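Local coordinates for protein phosphoribosylaminoimidazole-succinocarboxamide synthase (Ehrlichia chaffeensis str. Arkansas, PDB 3KRE) that catalyses the ATP-dependent joining of L-aspartate to the carboxylate of carboxyaminoimidazole ribonucleotide, forming SAICAR in de novo purine biosynthesis, at residues G68-Y73 and L94-Q100; Y73-L78 and L257-P261; K198-G202 and F213-E217. One frame throughout, in Å; residues are numbered along the deposited sequence. Where two conformers were deposited one is given.

Contact 1: G68-Y73 and L94-Q100; sequences GILNNY and LLNQREQ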
# COMPACT_ATOMS: atom_id res chain seq x y z
N GLY A 68 -7.80 10.34 5.43
CA GLY A 68 -6.41 10.67 5.11
C GLY A 68 -5.50 10.85 6.29
O GLY A 68 -4.31 10.53 6.23
N ILE A 69 -6.05 11.42 7.36
CA ILE A 69 -5.30 11.59 8.57
C ILE A 69 -4.91 10.23 9.12
O ILE A 69 -3.76 9.98 9.46
CB ILE A 69 -6.11 12.41 9.60
CG1 ILE A 69 -6.26 13.86 9.09
CG2 ILE A 69 -5.43 12.36 10.99
CD1 ILE A 69 -7.20 14.74 9.92
N LEU A 70 -5.88 9.33 9.21
CA LEU A 70 -5.58 8.01 9.73
C LEU A 70 -4.61 7.24 8.83
O LEU A 70 -3.68 6.59 9.33
CB LEU A 70 -6.87 7.22 9.97
CG LEU A 70 -7.82 7.80 10.99
CD1 LEU A 70 -9.09 6.92 10.99
CD2 LEU A 70 -7.15 7.85 12.38
N ASN A 71 -4.76 7.37 7.51
CA ASN A 71 -3.85 6.70 6.57
C ASN A 71 -2.43 7.25 6.68
O ASN A 71 -1.44 6.49 6.68
CB ASN A 71 -4.37 6.80 5.11
CG ASN A 71 -5.50 5.83 4.82
OD1 ASN A 71 -6.09 5.84 3.72
ND2 ASN A 71 -5.82 5.02 5.77
N ASN A 72 -2.31 8.57 6.85
CA ASN A 72 -1.03 9.20 7.08
C ASN A 72 -0.33 8.63 8.32
O ASN A 72 0.84 8.21 8.28
CB ASN A 72 -1.23 10.71 7.22
CG ASN A 72 0.06 11.45 7.44
OD1 ASN A 72 1.07 11.20 6.74
ND2 ASN A 72 0.06 12.36 8.41
N TYR A 73 -1.05 8.61 9.44
CA TYR A 73 -0.51 8.05 10.68
C TYR A 73 -0.19 6.56 10.58
O TYR A 73 0.89 6.13 11.00
CB TYR A 73 -1.44 8.29 11.85
CG TYR A 73 -1.57 9.74 12.26
CD1 TYR A 73 -0.44 10.58 12.26
CD2 TYR A 73 -2.76 10.24 12.74
CE1 TYR A 73 -0.52 11.87 12.68
CE2 TYR A 73 -2.86 11.56 13.17
CZ TYR A 73 -1.72 12.37 13.12
OH TYR A 73 -1.73 13.69 13.56
N LEU A 94 7.34 12.40 9.68
CA LEU A 94 5.92 12.77 9.80
C LEU A 94 5.86 14.28 10.06
O LEU A 94 6.51 14.79 10.98
CB LEU A 94 5.29 11.98 10.96
CG LEU A 94 3.82 12.18 11.26
CD1 LEU A 94 2.95 11.77 10.04
CD2 LEU A 94 3.43 11.35 12.52
N LEU A 95 5.11 15.02 9.25
CA LEU A 95 5.07 16.48 9.36
C LEU A 95 3.89 17.01 10.16
O LEU A 95 4.04 17.94 10.97
CB LEU A 95 5.04 17.09 7.98
CG LEU A 95 6.30 16.86 7.16
CD1 LEU A 95 6.05 17.37 5.75
CD2 LEU A 95 7.56 17.60 7.77
N ASN A 96 2.71 16.46 9.87
CA ASN A 96 1.46 16.91 10.47
C ASN A 96 0.35 15.87 10.26
O ASN A 96 0.63 14.77 9.81
CB ASN A 96 1.08 18.29 9.92
CG ASN A 96 0.94 18.32 8.42
OD1 ASN A 96 0.17 17.57 7.86
ND2 ASN A 96 1.67 19.23 7.77
N GLN A 97 -0.90 16.22 10.59
CA GLN A 97 -2.00 15.25 10.53
C GLN A 97 -2.17 14.58 9.17
O GLN A 97 -2.57 13.46 9.09
CB GLN A 97 -3.31 15.92 10.91
CG GLN A 97 -3.46 16.24 12.40
CD GLN A 97 -4.83 16.82 12.69
OE1 GLN A 97 -5.14 17.95 12.31
NE2 GLN A 97 -5.67 16.03 13.34
N ARG A 98 -1.88 15.29 8.09
CA ARG A 98 -2.15 14.80 6.74
C ARG A 98 -0.92 14.52 5.92
O ARG A 98 -1.03 13.97 4.82
CB ARG A 98 -2.98 15.83 5.99
CG ARG A 98 -4.41 15.79 6.41
CD ARG A 98 -5.27 16.57 5.49
NE ARG A 98 -6.60 16.53 6.05
CZ ARG A 98 -7.46 15.53 5.89
NH1 ARG A 98 -7.18 14.51 5.11
NH2 ARG A 98 -8.63 15.59 6.50
N GLU A 99 0.25 14.90 6.43
CA GLU A 99 1.44 14.99 5.57
C GLU A 99 2.65 14.33 6.16
O GLU A 99 2.86 14.34 7.37
CB GLU A 99 1.78 16.45 5.26
CG GLU A 99 0.67 17.12 4.48
CD GLU A 99 0.92 18.56 4.13
OE1 GLU A 99 1.75 19.23 4.78
OE2 GLU A 99 0.24 19.03 3.19
N GLN A 100 3.43 13.75 5.28
CA GLN A 100 4.75 13.26 5.64
C GLN A 100 5.73 13.70 4.58
O GLN A 100 5.35 13.89 3.42
CB GLN A 100 4.75 11.73 5.86
CG GLN A 100 4.06 10.92 4.89
CD GLN A 100 3.91 9.48 5.34
OE1 GLN A 100 4.79 8.68 5.11
NE2 GLN A 100 2.75 9.14 5.94
O HOH W 1 -4.44 14.36 14.80
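Asn72, on helix 67-84, plugs into the β-hairpin turn that links strand 91-94 to strand 99-107, and Ile69 and Tyr73 pack against the turn beside it. The tight part centres on Asn72. Its CG stands anti to the backbone N (chi1 -179°), which carries the amide straight out to the turn. OD1 accepts a nearly linear bond from Gln100 NE2 (2.8 Å, 166° at the hydrogen), the donor lying somewhat out of the carbonyl plane and the two amides inclined to each other by 57°. ND2 faces two turn carbonyls, giving weak bonds to Gln97 O at 2.9 Å and to Asn96 O at 2.8 Å. Asparagine suits this buried place because one short side chain offers both an acceptor and a donor. The turn has its own brace: Asn96 OD1 takes the N-H of Arg98, an Asx turn, while Asn96 ND2 bonds to Glu99 OE1. Glu99 OE2 is hydrogen-bonded to His48. Close fit continues at Ile69, whose CA approaches Gln97 O at 3.3 Å in a CA-H...O contact. Arg98 runs extended from CG to NE along the start of the helix, where Asp51 holds NH1 in a salt bridge. Gly68, lacking a side chain, lets Arg98 NH1 come to 3.9 Å from its CA, and Ile69 CG1 sits 3.8 Å above the centre of the guanidinium plane.

Toward solvent the fit is looser. Gln97 is exposed and was modelled in two conformers, so the reach of its amide past Tyr73 is doubtful; its side chain lies alongside Ile69. The Tyr73 ring has Gln97 O over one face, offset toward the rim, and Leu94 CD2 at its edge, 4.0 Å from Tyr73 CD1.

Contact 2: Y73-L78 and L257-P261; sequences YISSFL and LNAIP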
# COMPACT_ATOMS: atom_id res chain seq x y z
N TYR A 73 -1.05 8.61 9.44
CA TYR A 73 -0.51 8.05 10.68
C TYR A 73 -0.19 6.56 10.58
O TYR A 73 0.89 6.13 11.00
CB TYR A 73 -1.44 8.29 11.85
CG TYR A 73 -1.57 9.74 12.26
CD1 TYR A 73 -0.44 10.58 12.26
CD2 TYR A 73 -2.76 10.24 12.74
CE1 TYR A 73 -0.52 11.87 12.68
CE2 TYR A 73 -2.86 11.56 13.17
CZ TYR A 73 -1.72 12.37 13.12
OH TYR A 73 -1.73 13.69 13.56
N ILE A 74 -1.09 5.77 10.01
CA ILE A 74 -0.85 4.34 9.86
C ILE A 74 0.34 4.08 8.94
O ILE A 74 1.22 3.27 9.26
CB ILE A 74 -2.11 3.59 9.34
CG1 ILE A 74 -3.18 3.62 10.40
CG2 ILE A 74 -1.77 2.14 8.96
CD1 ILE A 74 -4.64 3.27 9.90
N SER A 75 0.38 4.76 7.81
CA SER A 75 1.49 4.53 6.85
C SER A 75 2.86 4.94 7.39
O SER A 75 3.84 4.17 7.28
CB SER A 75 1.18 5.24 5.52
OG SER A 75 2.07 4.79 4.53
N SER A 76 2.95 6.14 7.97
CA SER A 76 4.18 6.57 8.60
C SER A 76 4.62 5.56 9.68
O SER A 76 5.79 5.20 9.73
CB SER A 76 4.04 7.99 9.17
OG SER A 76 2.98 8.08 10.10
N PHE A 77 3.66 5.09 10.50
CA PHE A 77 3.94 4.11 11.52
C PHE A 77 4.51 2.82 10.94
O PHE A 77 5.53 2.32 11.43
CB PHE A 77 2.66 3.81 12.35
CG PHE A 77 2.87 2.82 13.44
CD1 PHE A 77 3.34 3.22 14.69
CD2 PHE A 77 2.60 1.48 13.22
CE1 PHE A 77 3.51 2.31 15.70
CE2 PHE A 77 2.80 0.57 14.20
CZ PHE A 77 3.25 0.97 15.44
N LEU A 78 3.82 2.26 9.96
CA LEU A 78 4.25 1.01 9.32
C LEU A 78 5.54 1.15 8.50
O LEU A 78 6.41 0.25 8.52
CB LEU A 78 3.11 0.44 8.45
CG LEU A 78 1.87 -0.04 9.26
CD1 LEU A 78 0.75 -0.49 8.31
CD2 LEU A 78 2.13 -1.15 10.39
N LEU A 257 -2.77 -0.35 16.43
CA LEU A 257 -1.37 -0.12 16.15
C LEU A 257 -0.69 0.90 17.09
O LEU A 257 0.56 0.95 17.15
CB LEU A 257 -1.19 0.33 14.70
CG LEU A 257 -1.43 -0.75 13.64
CD1 LEU A 257 -1.24 -0.14 12.25
CD2 LEU A 257 -0.45 -1.90 13.78
N ASN A 258 -1.49 1.71 17.79
CA ASN A 258 -0.98 2.87 18.54
C ASN A 258 -0.26 3.83 17.60
O ASN A 258 0.81 4.36 17.93
CB ASN A 258 -0.06 2.44 19.68
CG ASN A 258 0.12 3.50 20.74
OD1 ASN A 258 -0.69 4.44 20.85
ND2 ASN A 258 1.19 3.37 21.55
N ALA A 259 -0.87 4.07 16.44
CA ALA A 259 -0.24 4.86 15.38
C ALA A 259 -0.44 6.36 15.49
O ALA A 259 0.20 7.11 14.77
CB ALA A 259 -0.71 4.38 14.00
N ILE A 260 -1.38 6.80 16.32
CA ILE A 260 -1.73 8.22 16.38
C ILE A 260 -0.83 8.86 17.44
O ILE A 260 -0.85 8.43 18.60
CB ILE A 260 -3.22 8.42 16.73
CG1 ILE A 260 -4.10 7.86 15.62
CG2 ILE A 260 -3.57 9.91 16.90
CD1 ILE A 260 -5.60 7.89 15.97
N PRO A 261 -0.03 9.86 17.06
CA PRO A 261 0.80 10.55 18.05
C PRO A 261 0.01 11.42 19.04
O PRO A 261 -1.13 11.82 18.76
CB PRO A 261 1.72 11.44 17.20
CG PRO A 261 1.14 11.49 15.87
CD PRO A 261 0.10 10.43 15.71
O HOH W 2 2.27 7.59 13.05
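Helix 67-84 and the chain leaving helix 246-257 come nearest at Ile74 and Ala259, whose CA atoms are 5.6 Å apart, just after Asn258 has ended the second helix with positive phi (58°) in a Schellman motif. The backbones meet through a water that donates to Tyr73 O at 2.9 Å and to Ala259 O at 2.7 Å. Ala259 is small enough to fit against the helix, its CB 3.8 Å from Phe77 CB. Phe77 has CG anti to its N (chi1 -179°), so that the far end of the ring reaches the helix terminus and CZ lies 3.2 Å from Leu257 O. Leu257 CD1 touches both Ile74 CG2 and Leu78 CD2, 4.0 Å from each. Farther along, Pro261 CD lies over the Tyr73 ring in a CH-pi contact, 3.5 Å from the centroid and 17° off the normal, on the face opposite Gln97 O; the rigid proline ring offers its flank here while Ile260 CG1 touches Tyr73 CD2. Around this interface, Leu257 and Leu78 both pack on Leu186 and Phe187 of helix 166-189, Ile74 touches Val253 and Ala254 of helix 246-257, and Pro261 rests on Leu94 of strand 91-94.

Contact 3: K198-G202 and F213-E217; sequences KLEFG and FLADE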
# COMPACT_ATOMS: atom_id res chain seq x y z
N LYS A 198 -0.95 -4.30 -1.29
CA LYS A 198 -0.33 -3.82 -2.51
C LYS A 198 0.83 -2.92 -2.12
O LYS A 198 0.70 -2.05 -1.25
CB LYS A 198 -1.35 -3.04 -3.37
CG LYS A 198 -0.82 -2.47 -4.70
CD LYS A 198 -0.14 -1.11 -4.58
CE LYS A 198 -1.11 0.11 -4.54
NZ LYS A 198 -0.41 1.19 -3.78
N LEU A 199 1.96 -3.11 -2.81
CA LEU A 199 3.15 -2.31 -2.65
C LEU A 199 3.53 -1.65 -3.97
O LEU A 199 3.26 -2.19 -5.05
CB LEU A 199 4.34 -3.19 -2.24
CG LEU A 199 4.19 -3.96 -0.94
CD1 LEU A 199 5.47 -4.80 -0.71
CD2 LEU A 199 3.91 -2.97 0.25
N GLU A 200 4.19 -0.49 -3.88
CA GLU A 200 4.84 0.14 -5.01
C GLU A 200 6.23 0.53 -4.58
O GLU A 200 6.45 0.92 -3.42
CB GLU A 200 4.10 1.42 -5.44
CG GLU A 200 2.73 1.11 -6.00
CD GLU A 200 1.97 2.36 -6.39
OE1 GLU A 200 2.60 3.35 -6.81
OE2 GLU A 200 0.73 2.31 -6.30
N PHE A 201 7.15 0.44 -5.52
CA PHE A 201 8.54 0.77 -5.26
C PHE A 201 9.00 1.83 -6.24
O PHE A 201 8.47 1.94 -7.35
CB PHE A 201 9.40 -0.46 -5.44
CG PHE A 201 9.20 -1.54 -4.36
CD1 PHE A 201 10.05 -1.64 -3.27
CD2 PHE A 201 8.17 -2.47 -4.48
CE1 PHE A 201 9.84 -2.65 -2.30
CE2 PHE A 201 7.97 -3.46 -3.50
CZ PHE A 201 8.82 -3.55 -2.46
N GLY A 202 10.07 2.53 -5.87
CA GLY A 202 10.70 3.48 -6.76
C GLY A 202 12.21 3.46 -6.57
O GLY A 202 12.73 2.72 -5.74
N PHE A 213 13.20 1.23 -3.34
CA PHE A 213 12.67 1.91 -2.16
C PHE A 213 11.19 1.74 -2.13
O PHE A 213 10.50 2.10 -3.08
CB PHE A 213 13.02 3.39 -2.19
CG PHE A 213 14.49 3.63 -1.92
CD1 PHE A 213 14.93 3.99 -0.66
CD2 PHE A 213 15.43 3.38 -2.92
CE1 PHE A 213 16.28 4.16 -0.40
CE2 PHE A 213 16.82 3.52 -2.64
CZ PHE A 213 17.22 3.93 -1.42
N LEU A 214 10.68 1.31 -0.99
CA LEU A 214 9.24 1.22 -0.82
C LEU A 214 8.62 2.64 -0.81
O LEU A 214 9.08 3.55 -0.11
CB LEU A 214 8.87 0.50 0.48
CG LEU A 214 7.40 0.13 0.62
CD1 LEU A 214 7.01 -0.95 -0.40
CD2 LEU A 214 7.20 -0.35 2.05
N ALA A 215 7.55 2.79 -1.58
CA ALA A 215 6.93 4.12 -1.77
C ALA A 215 5.42 4.04 -1.52
O ALA A 215 4.96 3.15 -0.81
CB ALA A 215 7.25 4.60 -3.15
N ASP A 216 4.65 4.97 -2.09
CA ASP A 216 3.19 5.03 -1.90
C ASP A 216 2.83 4.95 -0.41
O ASP A 216 3.43 5.68 0.37
CB ASP A 216 2.46 3.98 -2.73
CG ASP A 216 0.98 4.31 -2.89
OD1 ASP A 216 0.70 5.40 -3.37
OD2 ASP A 216 0.12 3.55 -2.43
N GLU A 217 1.86 4.12 -0.02
CA GLU A 217 1.45 4.06 1.37
C GLU A 217 1.19 2.64 1.78
O GLU A 217 0.95 1.76 0.93
CB GLU A 217 0.19 4.88 1.58
CG GLU A 217 -1.01 4.34 0.82
CD GLU A 217 -2.24 5.23 0.97
OE1 GLU A 217 -2.93 5.15 2.01
OE2 GLU A 217 -2.48 6.02 0.06
O HOH W 3 0.99 0.50 -1.63
O HOH W 4 3.91 0.60 -1.16
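Lys198 NZ meets Asp216 OD2 at 2.8 Å and Glu200 OE2 at 3.0 Å, a salt-bridge network at the open end of an antiparallel β-hairpin. The two carboxylates stack almost parallel, their planes 7° apart, with Glu200 OE2 only 4.1 Å from Asp216 OD2; the shared ammonium probably offsets this repulsion, together with Lys144 at Glu200 and Lys34 at Asp216. Bends at chi2 and chi3 (-85° and -82°) curl the long lysine back to both acids. At the closed end, Gly202 and Phe213 form a hydrogen-bonded pair, Gly202 N to Phe213 O and Phe213 N to Gly202 O, both 2.9 Å, and Phe201 and Leu214 form the following non-hydrogen-bonded pair. Leu214 CD1 lies over the Phe201 ring, 3.9 Å from its centroid, and also touches Leu199 CD2, an apolar cluster suited to a buried face. Ala215 N still bonds to Glu200 O (2.8 Å), but beyond it the strands part and waters take over: one lies between Glu200 N and Ala215 O, another by Lys198 NZ and the carbonyls of Lys198 and Glu217. The positive phi of Asp216 marks this departure. Leu199 and Phe201 pack on helix 166-189, whereas Phe213 and Ala215 touch strand 99-107, a neighbour of strand 192-204 in the large sheet.

Overall arrangement
Helix 67-84 ties the set together. Contacts 1 and 2 share Tyr73, lie with centres about 9 Å apart, and touch again where Leu94 CD2 approaches Pro261 CG at 4.1 Å. Contact 3 sits about 17 Å, centre to centre, from each of them and deeper in the chain, nested within the loop that contact 2 closes. It still reaches the helix: Ser75 OG lies 3.3 Å from Glu217 CA. Contacts 1 and 3 also meet the same sheet through the adjacent strands 99-107 and 192-204. Separate 1,2-ethanediol molecules, probably from the crystallisation liquor, lie about 4 Å from the side chain of Arg98 in contact 1 and of Lys198 in contact 3.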